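Local atomic coordinates of coclaurine N-methyltransferase (PDB entry 6GKV), a protein that catalyses methyl transfer from S-adenosyl-L-methionine to the ring nitrogen of coclaurine and related tetrahydroisoquinolines in plant alkaloid biosynthesis. Residues Y249-G254 / R324-S329; S280-S285 / Y336-E341; T287-L292 / S329-F334. One frame throughout, in Å; residues are numbered along the deposited sequence.

Contact 1 of 3, residues Y249-G254 / R324-S329. With F2W (6,7-dimethoxy-2-methyl-1,2,3,4-tetrahydroisoquinolin-2-ium), chain D.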
loop_
_atom_site.group_PDB
_atom_site.type_symbol
_atom_site.label_atom_id
_atom_site.label_comp_id
_atom_site.label_asym_id
_atom_site.label_seq_id
_atom_site.Cartn_x
_atom_site.Cartn_y
_atom_site.Cartn_z
ATOM N N TYR A 249 0.664 9.638 -27.302
ATOM C CA TYR A 249 1.795 10.223 -28.027
ATOM C C TYR A 249 2.941 9.227 -28.235
ATOM O O TYR A 249 3.468 9.135 -29.325
ATOM C CB TYR A 249 2.282 11.445 -27.246
ATOM C CG TYR A 249 3.458 12.288 -27.734
ATOM C CD1 TYR A 249 3.648 12.631 -29.091
ATOM C CD2 TYR A 249 4.318 12.853 -26.798
ATOM C CE1 TYR A 249 4.722 13.473 -29.477
ATOM C CE2 TYR A 249 5.367 13.678 -27.163
ATOM C CZ TYR A 249 5.571 13.997 -28.488
ATOM O OH TYR A 249 6.642 14.833 -28.767
ATOM N N VAL A 250 3.319 8.481 -27.197
ATOM C CA VAL A 250 4.536 7.658 -27.237
ATOM C C VAL A 250 4.270 6.149 -27.355
ATOM O O VAL A 250 4.842 5.475 -28.221
ATOM C CB VAL A 250 5.395 7.912 -25.987
ATOM C CG1 VAL A 250 6.413 6.819 -25.797
ATOM C CG2 VAL A 250 6.086 9.246 -26.102
ATOM N N PHE A 251 3.418 5.628 -26.476
ATOM C CA PHE A 251 3.091 4.210 -26.439
ATOM C C PHE A 251 1.766 3.933 -27.142
ATOM O O PHE A 251 0.794 4.657 -26.932
ATOM C CB PHE A 251 3.014 3.704 -24.997
ATOM C CG PHE A 251 4.284 3.894 -24.218
ATOM C CD1 PHE A 251 4.512 5.071 -23.504
ATOM C CD2 PHE A 251 5.258 2.904 -24.211
ATOM C CE1 PHE A 251 5.683 5.252 -22.806
ATOM C CE2 PHE A 251 6.435 3.079 -23.501
ATOM C CZ PHE A 251 6.649 4.253 -22.802
ATOM N N PRO A 252 1.727 2.882 -27.983
ATOM C CA PRO A 252 0.474 2.487 -28.648
ATOM C C PRO A 252 -0.673 2.220 -27.651
ATOM O O PRO A 252 -0.444 1.830 -26.498
ATOM C CB PRO A 252 0.860 1.209 -29.411
ATOM C CG PRO A 252 2.220 0.786 -28.869
ATOM C CD PRO A 252 2.874 2.047 -28.397
ATOM N N ALA A 253 -1.900 2.449 -28.097
ATOM C CA ALA A 253 -3.057 2.323 -27.223
ATOM C C ALA A 253 -3.163 0.925 -26.613
ATOM O O ALA A 253 -2.874 -0.083 -27.279
ATOM C CB ALA A 253 -4.328 2.662 -27.985
ATOM N N GLY A 254 -3.565 0.883 -25.342
ATOM C CA GLY A 254 -3.728 -0.366 -24.620
ATOM C C GLY A 254 -2.488 -1.223 -24.410
ATOM O O GLY A 254 -2.614 -2.441 -24.244
ATOM N N ARG A 324 12.427 11.619 -29.843
ATOM C CA ARG A 324 12.470 12.859 -29.063
ATOM C C ARG A 324 11.293 12.945 -28.113
ATOM O O ARG A 324 11.483 13.133 -26.927
ATOM C CB ARG A 324 12.484 14.079 -29.977
ATOM C CG ARG A 324 13.828 14.335 -30.623
ATOM C CD ARG A 324 13.697 15.323 -31.774
ATOM N NE ARG A 324 15.006 15.691 -32.286
ATOM C CZ ARG A 324 15.211 16.325 -33.433
ATOM N NH1 ARG A 324 14.183 16.654 -34.205
ATOM N NH2 ARG A 324 16.448 16.613 -33.812
ATOM N N GLY A 325 10.077 12.780 -28.625
ATOM C CA GLY A 325 8.885 12.735 -27.782
ATOM C C GLY A 325 8.873 11.601 -26.761
ATOM O O GLY A 325 8.199 11.680 -25.742
ATOM N N PHE A 326 9.598 10.525 -27.042
ATOM C CA PHE A 326 9.755 9.442 -26.079
ATOM C C PHE A 326 10.423 9.989 -24.834
ATOM O O PHE A 326 9.914 9.900 -23.725
ATOM C CB PHE A 326 10.610 8.333 -26.689
ATOM C CG PHE A 326 10.746 7.119 -25.835
ATOM C CD1 PHE A 326 9.834 6.071 -25.951
ATOM C CD2 PHE A 326 11.800 6.994 -24.946
ATOM C CE1 PHE A 326 9.964 4.926 -25.180
ATOM C CE2 PHE A 326 11.929 5.861 -24.168
ATOM C CZ PHE A 326 11.009 4.826 -24.289
ATOM N N CYS A 327 11.596 10.553 -25.065
ATOM C CA CYS A 327 12.464 11.088 -24.047
ATOM C C CYS A 327 11.902 12.360 -23.380
ATOM O O CYS A 327 12.097 12.578 -22.185
ATOM C CB CYS A 327 13.834 11.356 -24.665
ATOM S SG CYS A 327 14.628 9.911 -25.336
ATOM N N LEU A 328 11.194 13.182 -24.139
ATOM C CA LEU A 328 10.593 14.388 -23.590
ATOM C C LEU A 328 9.452 14.007 -22.664
ATOM O O LEU A 328 9.314 14.593 -21.568
ATOM C CB LEU A 328 10.077 15.309 -24.701
ATOM C CG LEU A 328 11.049 16.024 -25.653
ATOM C CD1 LEU A 328 10.232 16.857 -26.583
ATOM C CD2 LEU A 328 12.033 16.925 -24.912
ATOM N N SER A 329 8.619 13.062 -23.121
ATOM C CA SER A 329 7.586 12.487 -22.263
ATOM C C SER A 329 8.204 11.966 -20.960
ATOM O O SER A 329 7.732 12.281 -19.874
ATOM C CB SER A 329 6.849 11.356 -22.964
ATOM O OG SER A 329 6.037 11.869 -23.995
HETATM C CAM F2W D . 9.629 7.516 -21.413
HETATM O OAK F2W D . 8.457 7.192 -20.630
HETATM C CAB F2W D . 8.460 5.860 -20.300
HETATM C CAA F2W D . 9.496 4.984 -20.646
HETATM C CAF F2W D . 9.387 3.648 -20.269
HETATM C CAJ F2W D . 10.376 2.718 -20.534
HETATM C CAI F2W D . 9.964 1.210 -20.564
HETATM N NAH F2W D . 9.396 0.962 -19.229
HETATM C CAO F2W D . 8.783 -0.370 -19.403
HETATM C CAG F2W D . 8.259 1.885 -19.276
HETATM C CAE F2W D . 8.332 3.223 -19.507
HETATM C CAD F2W D . 7.286 4.086 -19.189
HETATM C CAC F2W D . 7.378 5.417 -19.556
HETATM O OAL F2W D . 6.419 6.359 -19.295
HETATM C CAN F2W D . 5.263 5.981 -18.525
#
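Val250 presses two methyl groups against helix residues 324-329, one on an aromatic ring and one on polar atoms. On the apolar side, CG1, anti to the backbone N (chi1 163°), reaches to 3.5 Å from Phe326 CD1, and the two side chains cross at about a right angle. The same methyl also lies over one face of the Phe251 ring, toward its rim. Phe251 CZ comes to 4.1 Å from Phe326 CE1, the two ring planes meeting obliquely at 50°.

Both rings also touch the bound N-methylheliamine. Phe251 offers its edge, with CZ 3.5 Å from F2W CAB, whereas one methoxy carbon, F2W CAM, sits over a face of Phe326, near the rim.

Polar atoms meet carbon in the second half of the contact. Val250 CG2 lies 3.2 Å from Gly325 O, a carbonyl that also accepts from Ser329 OG at 2.8 Å and from Ser329 N. Tyr249 OH closes to 3.2 Å from Gly325 CA, where a side chain would collide with the hydroxyl. Farther round that ring, CD2 touches Ser329 OG.

With the serine hydroxyl donating within its own helix, the two segments meet by van der Waals contact, carbon against carbon and carbon against oxygen; just before 324-329, Tyr322 OH adds a hydrogen bond to Val250 O. This suits a wall that receives aryl and methoxy groups.

Contact 2 of 3, residues S280-S285 / Y336-E341. With F2W (6,7-dimethoxy-2-methyl-1,2,3,4-tetrahydroisoquinolin-2-ium), chain D.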
loop_
_atom_site.group_PDB
_atom_site.type_symbol
_atom_site.label_atom_id
_atom_site.label_comp_id
_atom_site.label_asym_id
_atom_site.label_seq_id
_atom_site.Cartn_x
_atom_site.Cartn_y
_atom_site.Cartn_z
ATOM N N SER A 280 13.136 8.350 -6.346
ATOM C CA SER A 280 12.633 9.594 -6.958
ATOM C C SER A 280 12.534 9.574 -8.483
ATOM O O SER A 280 13.447 9.106 -9.175
ATOM C CB SER A 280 13.506 10.786 -6.587
ATOM O OG SER A 280 13.197 11.863 -7.465
ATOM N N GLY A 281 11.455 10.146 -8.998
ATOM C CA GLY A 281 11.292 10.316 -10.442
ATOM C C GLY A 281 12.378 11.133 -11.148
ATOM O O GLY A 281 12.425 11.196 -12.390
ATOM N N LYS A 282 13.264 11.742 -10.365
ATOM C CA LYS A 282 14.367 12.531 -10.911
ATOM C C LYS A 282 15.385 11.650 -11.630
ATOM O O LYS A 282 16.097 12.101 -12.517
ATOM C CB LYS A 282 15.063 13.329 -9.793
ATOM C CG LYS A 282 14.381 14.636 -9.454
ATOM C CD LYS A 282 15.391 15.658 -8.920
ATOM C CE LYS A 282 16.080 15.140 -7.660
ATOM N NZ LYS A 282 16.119 16.123 -6.531
ATOM N N HIS A 283 15.472 10.396 -11.218
ATOM C CA HIS A 283 16.378 9.453 -11.857
ATOM C C HIS A 283 15.915 9.074 -13.253
ATOM O O HIS A 283 16.704 9.079 -14.212
ATOM C CB HIS A 283 16.520 8.202 -11.003
ATOM C CG HIS A 283 17.036 8.471 -9.629
ATOM N ND1 HIS A 283 18.380 8.607 -9.353
ATOM C CD2 HIS A 283 16.393 8.602 -8.445
ATOM C CE1 HIS A 283 18.544 8.817 -8.061
ATOM N NE2 HIS A 283 17.355 8.811 -7.486
ATOM N N PHE A 284 14.640 8.751 -13.405
ATOM C CA PHE A 284 14.204 8.414 -14.753
ATOM C C PHE A 284 14.074 9.686 -15.582
ATOM O O PHE A 284 14.239 9.664 -16.808
ATOM C CB PHE A 284 12.902 7.609 -14.764
ATOM C CG PHE A 284 12.744 6.776 -16.008
ATOM C CD1 PHE A 284 13.843 6.542 -16.800
ATOM C CD2 PHE A 284 11.551 6.174 -16.349
ATOM C CE1 PHE A 284 13.760 5.794 -17.942
ATOM C CE2 PHE A 284 11.482 5.384 -17.499
ATOM C CZ PHE A 284 12.588 5.216 -18.304
ATOM N N SER A 285 13.822 10.804 -14.920
ATOM C CA SER A 285 13.766 12.053 -15.650
ATOM C C SER A 285 15.130 12.322 -16.248
ATOM O O SER A 285 15.241 12.646 -17.428
ATOM C CB SER A 285 13.325 13.202 -14.755
ATOM O OG SER A 285 13.114 14.366 -15.538
ATOM N N TYR A 336 8.334 15.692 -13.008
ATOM C CA TYR A 336 7.251 16.559 -12.531
ATOM C C TYR A 336 7.295 16.738 -11.013
ATOM O O TYR A 336 7.605 15.775 -10.268
ATOM C CB TYR A 336 5.885 15.997 -12.951
ATOM C CG TYR A 336 4.781 17.040 -12.952
ATOM C CD1 TYR A 336 4.639 17.915 -14.024
ATOM C CD2 TYR A 336 3.890 17.162 -11.885
ATOM C CE1 TYR A 336 3.649 18.868 -14.035
ATOM C CE2 TYR A 336 2.874 18.126 -11.898
ATOM C CZ TYR A 336 2.774 18.973 -12.980
ATOM O OH TYR A 336 1.785 19.928 -13.022
ATOM N N ASN A 337 6.984 17.956 -10.557
ATOM C CA ASN A 337 7.030 18.313 -9.114
ATOM C C ASN A 337 8.229 17.763 -8.376
ATOM O O ASN A 337 8.070 17.085 -7.372
ATOM C CB ASN A 337 5.783 17.826 -8.383
ATOM C CG ASN A 337 4.567 18.637 -8.717
ATOM O OD1 ASN A 337 4.671 19.791 -9.169
ATOM N ND2 ASN A 337 3.391 18.048 -8.497
ATOM N N ASN A 338 9.416 18.036 -8.902
ATOM C CA ASN A 338 10.669 17.565 -8.327
ATOM C C ASN A 338 10.739 16.040 -8.172
ATOM O O ASN A 338 11.465 15.541 -7.328
ATOM C CB ASN A 338 10.907 18.247 -6.977
ATOM C CG ASN A 338 12.355 18.153 -6.507
ATOM O OD1 ASN A 338 13.270 18.024 -7.309
ATOM N ND2 ASN A 338 12.561 18.209 -5.188
ATOM N N GLY A 339 10.012 15.297 -9.006
ATOM C CA GLY A 339 10.137 13.838 -9.029
ATOM C C GLY A 339 9.353 13.070 -7.965
ATOM O O GLY A 339 9.586 11.871 -7.749
ATOM N N GLU A 340 8.408 13.760 -7.326
ATOM C CA GLU A 340 7.639 13.221 -6.215
ATOM C C GLU A 340 6.204 12.932 -6.621
ATOM O O GLU A 340 5.306 12.944 -5.791
ATOM C CB GLU A 340 7.687 14.205 -5.028
ATOM C CG GLU A 340 9.050 14.213 -4.345
ATOM C CD GLU A 340 9.341 12.864 -3.657
ATOM O OE1 GLU A 340 8.405 12.305 -3.034
ATOM O OE2 GLU A 340 10.486 12.347 -3.747
ATOM N N GLU A 341 5.995 12.693 -7.911
ATOM C CA GLU A 341 4.697 12.265 -8.418
ATOM C C GLU A 341 4.821 10.898 -9.112
ATOM O O GLU A 341 4.393 9.875 -8.583
ATOM C CB GLU A 341 4.125 13.304 -9.382
ATOM C CG GLU A 341 3.823 14.653 -8.738
ATOM C CD GLU A 341 2.686 14.596 -7.732
ATOM O OE1 GLU A 341 1.973 13.584 -7.686
ATOM O OE2 GLU A 341 2.483 15.575 -6.991
HETATM C CAM F2W D . 9.629 7.516 -21.413
HETATM O OAK F2W D . 8.457 7.192 -20.630
HETATM C CAB F2W D . 8.460 5.860 -20.300
HETATM C CAA F2W D . 9.496 4.984 -20.646
HETATM C CAF F2W D . 9.387 3.648 -20.269
HETATM C CAJ F2W D . 10.376 2.718 -20.534
HETATM C CAI F2W D . 9.964 1.210 -20.564
HETATM N NAH F2W D . 9.396 0.962 -19.229
HETATM C CAO F2W D . 8.783 -0.370 -19.403
HETATM C CAG F2W D . 8.259 1.885 -19.276
HETATM C CAE F2W D . 8.332 3.223 -19.507
HETATM C CAD F2W D . 7.286 4.086 -19.189
HETATM C CAC F2W D . 7.378 5.417 -19.556
HETATM O OAL F2W D . 6.419 6.359 -19.295
HETATM C CAN F2W D . 5.263 5.981 -18.525
#
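Lys282 lays its aliphatic chain across Asn338, with CG 3.7 Å from Asn338 O and CD beside the side-chain amide. A bend at chi3 (-60°) turns CE, and beyond it NZ stands 3.5 Å from Asn338 OD1, a loose polar approach between two exposed side chains.

Deeper in, the backbones almost touch: the CA atoms of Gly281 and Gly339 are 4.0 Å apart. Gly281 N donates to Gly339 O at 2.8 Å, arriving in the carbonyl plane on a lone pair, with a C=O...N angle of 129°. Gly339 has positive phi, and a CB there would collide with Ser280 OG and Lys282 N, so the absence of a side chain permits both the turn and the approach.

Ser280 is the N-cap of helix 281-297. Its OG accepts from Lys282 N at 2.9 Å in a nearly straight bond, N-H...O 167°, and lies 3.6 Å from Gly339 O. Glu340 passes near Ser280 CB, but its carboxylate is engaged by Thr43 and Tyr44 of the second subunit. Within 336-341, Asn337 ND2 donates to Glu341 OE2 at 3.0 Å, while Glu341 OE1 is bonded to Tyr40 and His230. One turn into the helix, Phe284 CE2 lies 3.7 Å from F2W CAA.

The first two amides of the helix are thus matched by oxygens, one from its own cap and one from the distant loop, an arrangement that would probably stabilise the positive end of the helix dipole and anchor the start of a helix lining the alkaloid pocket.

Contact 3 of 3, residues T287-L292 / S329-F334. With F2W (6,7-dimethoxy-2-methyl-1,2,3,4-tetrahydroisoquinolin-2-ium), chain D.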
loop_
_atom_site.group_PDB
_atom_site.type_symbol
_atom_site.label_atom_id
_atom_site.label_comp_id
_atom_site.label_asym_id
_atom_site.label_seq_id
_atom_site.Cartn_x
_atom_site.Cartn_y
_atom_site.Cartn_z
ATOM N N THR A 287 17.570 10.256 -16.779
ATOM C CA THR A 287 17.869 9.194 -17.735
ATOM C C THR A 287 17.381 9.547 -19.148
ATOM O O THR A 287 18.146 9.513 -20.097
ATOM C CB THR A 287 17.230 7.853 -17.284
ATOM O OG1 THR A 287 17.830 7.431 -16.059
ATOM C CG2 THR A 287 17.481 6.795 -18.285
ATOM N N ASN A 288 16.100 9.880 -19.261
ATOM C CA ASN A 288 15.493 10.251 -20.516
ATOM C C ASN A 288 16.137 11.496 -21.098
ATOM O O ASN A 288 16.164 11.682 -22.332
ATOM C CB ASN A 288 13.996 10.497 -20.348
ATOM C CG ASN A 288 13.180 9.206 -20.313
ATOM O OD1 ASN A 288 12.882 8.633 -21.360
ATOM N ND2 ASN A 288 12.764 8.783 -19.119
ATOM N N GLU A 289 16.628 12.356 -20.207
ATOM C CA GLU A 289 17.287 13.610 -20.597
ATOM C C GLU A 289 18.659 13.338 -21.197
ATOM O O GLU A 289 19.117 14.050 -22.081
ATOM C CB GLU A 289 17.420 14.549 -19.381
ATOM C CG GLU A 289 18.166 15.851 -19.634
ATOM C CD GLU A 289 18.308 16.726 -18.369
ATOM O OE1 GLU A 289 18.160 16.193 -17.247
ATOM O OE2 GLU A 289 18.581 17.947 -18.505
ATOM N N GLU A 290 19.329 12.307 -20.701
ATOM C CA GLU A 290 20.665 12.012 -21.193
ATOM C C GLU A 290 20.558 11.332 -22.552
ATOM O O GLU A 290 21.421 11.506 -23.413
ATOM C CB GLU A 290 21.442 11.155 -20.180
ATOM C CG GLU A 290 21.805 11.908 -18.880
ATOM C CD GLU A 290 22.819 13.033 -19.094
ATOM O OE1 GLU A 290 23.844 12.793 -19.767
ATOM O OE2 GLU A 290 22.599 14.161 -18.580
ATOM N N TRP A 291 19.483 10.568 -22.721
ATOM C CA TRP A 291 19.157 9.924 -23.976
ATOM C C TRP A 291 18.891 10.973 -25.060
ATOM O O TRP A 291 19.394 10.876 -26.189
ATOM C CB TRP A 291 17.928 9.028 -23.801
ATOM C CG TRP A 291 18.167 7.748 -23.056
ATOM C CD1 TRP A 291 19.370 7.155 -22.806
ATOM C CD2 TRP A 291 17.169 6.901 -22.464
ATOM N NE1 TRP A 291 19.182 5.987 -22.098
ATOM C CE2 TRP A 291 17.839 5.811 -21.872
ATOM C CE3 TRP A 291 15.768 6.962 -22.371
ATOM C CZ2 TRP A 291 17.165 4.784 -21.208
ATOM C CZ3 TRP A 291 15.094 5.935 -21.704
ATOM C CH2 TRP A 291 15.796 4.861 -21.142
ATOM N N LEU A 292 18.084 11.970 -24.704
ATOM C CA LEU A 292 17.730 13.043 -25.624
ATOM C C LEU A 292 18.963 13.835 -26.077
ATOM O O LEU A 292 19.113 14.110 -27.264
ATOM C CB LEU A 292 16.712 13.967 -24.971
ATOM C CG LEU A 292 16.342 15.238 -25.726
ATOM C CD1 LEU A 292 15.665 14.892 -27.049
ATOM C CD2 LEU A 292 15.457 16.152 -24.861
ATOM N N SER A 329 8.619 13.062 -23.121
ATOM C CA SER A 329 7.586 12.487 -22.263
ATOM C C SER A 329 8.204 11.966 -20.960
ATOM O O SER A 329 7.732 12.281 -19.874
ATOM C CB SER A 329 6.849 11.356 -22.964
ATOM O OG SER A 329 6.037 11.869 -23.995
ATOM N N GLY A 330 9.276 11.190 -21.079
ATOM C CA GLY A 330 9.975 10.682 -19.911
ATOM C C GLY A 330 10.512 11.778 -19.007
ATOM O O GLY A 330 10.330 11.728 -17.791
ATOM N N MET A 331 11.174 12.770 -19.593
ATOM C CA MET A 331 11.716 13.882 -18.809
ATOM C C MET A 331 10.668 14.610 -17.966
ATOM O O MET A 331 10.829 14.785 -16.774
ATOM C CB MET A 331 12.392 14.900 -19.715
ATOM C CG MET A 331 13.872 14.697 -19.864
ATOM S SD MET A 331 14.567 15.946 -20.956
ATOM C CE MET A 331 14.310 17.410 -19.996
ATOM N N GLU A 332 9.596 15.039 -18.602
ATOM C CA GLU A 332 8.641 15.887 -17.927
ATOM C C GLU A 332 7.749 15.099 -16.989
ATOM O O GLU A 332 7.321 15.616 -15.967
ATOM C CB GLU A 332 7.778 16.636 -18.943
ATOM C CG GLU A 332 8.516 17.671 -19.766
ATOM C CD GLU A 332 9.285 18.651 -18.928
ATOM O OE1 GLU A 332 8.654 19.340 -18.087
ATOM O OE2 GLU A 332 10.523 18.740 -19.119
ATOM N N MET A 333 7.435 13.861 -17.350
ATOM C CA MET A 333 6.494 13.093 -16.564
ATOM C C MET A 333 7.132 12.703 -15.232
ATOM O O MET A 333 6.583 12.949 -14.165
ATOM C CB MET A 333 6.038 11.860 -17.336
ATOM C CG MET A 333 5.447 10.823 -16.456
ATOM S SD MET A 333 4.921 9.317 -17.223
ATOM C CE MET A 333 3.340 9.849 -17.605
ATOM N N PHE A 334 8.315 12.113 -15.305
ATOM C CA PHE A 334 8.998 11.664 -14.118
ATOM C C PHE A 334 9.665 12.782 -13.330
ATOM O O PHE A 334 9.807 12.671 -12.126
ATOM C CB PHE A 334 9.991 10.590 -14.506
ATOM C CG PHE A 334 9.313 9.321 -14.869
ATOM C CD1 PHE A 334 8.887 9.098 -16.183
ATOM C CD2 PHE A 334 9.002 8.387 -13.884
ATOM C CE1 PHE A 334 8.205 7.947 -16.517
ATOM C CE2 PHE A 334 8.313 7.227 -14.213
ATOM C CZ PHE A 334 7.922 7.007 -15.523
HETATM C CAM F2W D . 9.629 7.516 -21.413
HETATM O OAK F2W D . 8.457 7.192 -20.630
HETATM C CAB F2W D . 8.460 5.860 -20.300
HETATM C CAA F2W D . 9.496 4.984 -20.646
HETATM C CAF F2W D . 9.387 3.648 -20.269
HETATM C CAJ F2W D . 10.376 2.718 -20.534
HETATM C CAI F2W D . 9.964 1.210 -20.564
HETATM N NAH F2W D . 9.396 0.962 -19.229
HETATM C CAO F2W D . 8.783 -0.370 -19.403
HETATM C CAG F2W D . 8.259 1.885 -19.276
HETATM C CAE F2W D . 8.332 3.223 -19.507
HETATM C CAD F2W D . 7.286 4.086 -19.189
HETATM C CAC F2W D . 7.378 5.417 -19.556
HETATM O OAL F2W D . 6.419 6.359 -19.295
HETATM C CAN F2W D . 5.263 5.981 -18.525
#
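Helix residues 287-292 and 329-334 run antiparallel with a signed crossing angle of -155° and axes 8.1 Å apart, Asn288 and Met331 bringing their CA atoms to 5.5 Å. The side chain of Asn288 lies against the bare backbone of Gly330, its ND2 3.5 Å from Gly330 CA; a CB on this glycine would collide with Asn288 CG. The amide is tethered by a bond from ND2 to Phe284 O in its own helix, while OD1 faces the ligand methoxy carbon CAM at 3.4 Å. An alanine in place of Asn288 would probably leave Phe284 O without this donor and open a gap beside Gly330 and the methoxy group.

Met331 crosses Glu289 obliquely, with SD 3.5 Å from Glu289 CB. The same sulfur rests 4.0 Å from Leu292 CD2, the two side chains meeting at about a right angle. A bend at chi3 (66°) sets the terminal CE near Glu289 CG.

Farther along helix 313-335, Met333 SD reaches to 3.6 Å from the second methoxy carbon, F2W CAN, and Phe334 turns its ring edge to F2W OAL. Close helix packing at a glycine thus forms part of the alkaloid pocket, in helices inserted between the last two strands of the Rossmann-type methyltransferase fold of the CFA/CMAS family.

Overall arrangement
From the N terminus, the chain first reaches loop 249-254, which contact 1 later joins to helix 313-335. After strand 272-279 comes helix 281-297, whose start enters contact 2 and whose middle enters contact 3. Helix 313-335 then returns, closing contact 1 with 324-329 and contact 3 with 329-334, Ser329 being common to both. Last, loop 336-341 closes contact 2 before strand 342-350. Contact 3 therefore nests within contact 2, while contact 1 crosses both. A probable hydrogen bond between Ser285 OG and Met331 O joins contacts 2 and 3. All three reach F2W; contact 3 pairs the two helices, and contact 2 joins the turns beside neighbouring strands 272-279 and 342-350.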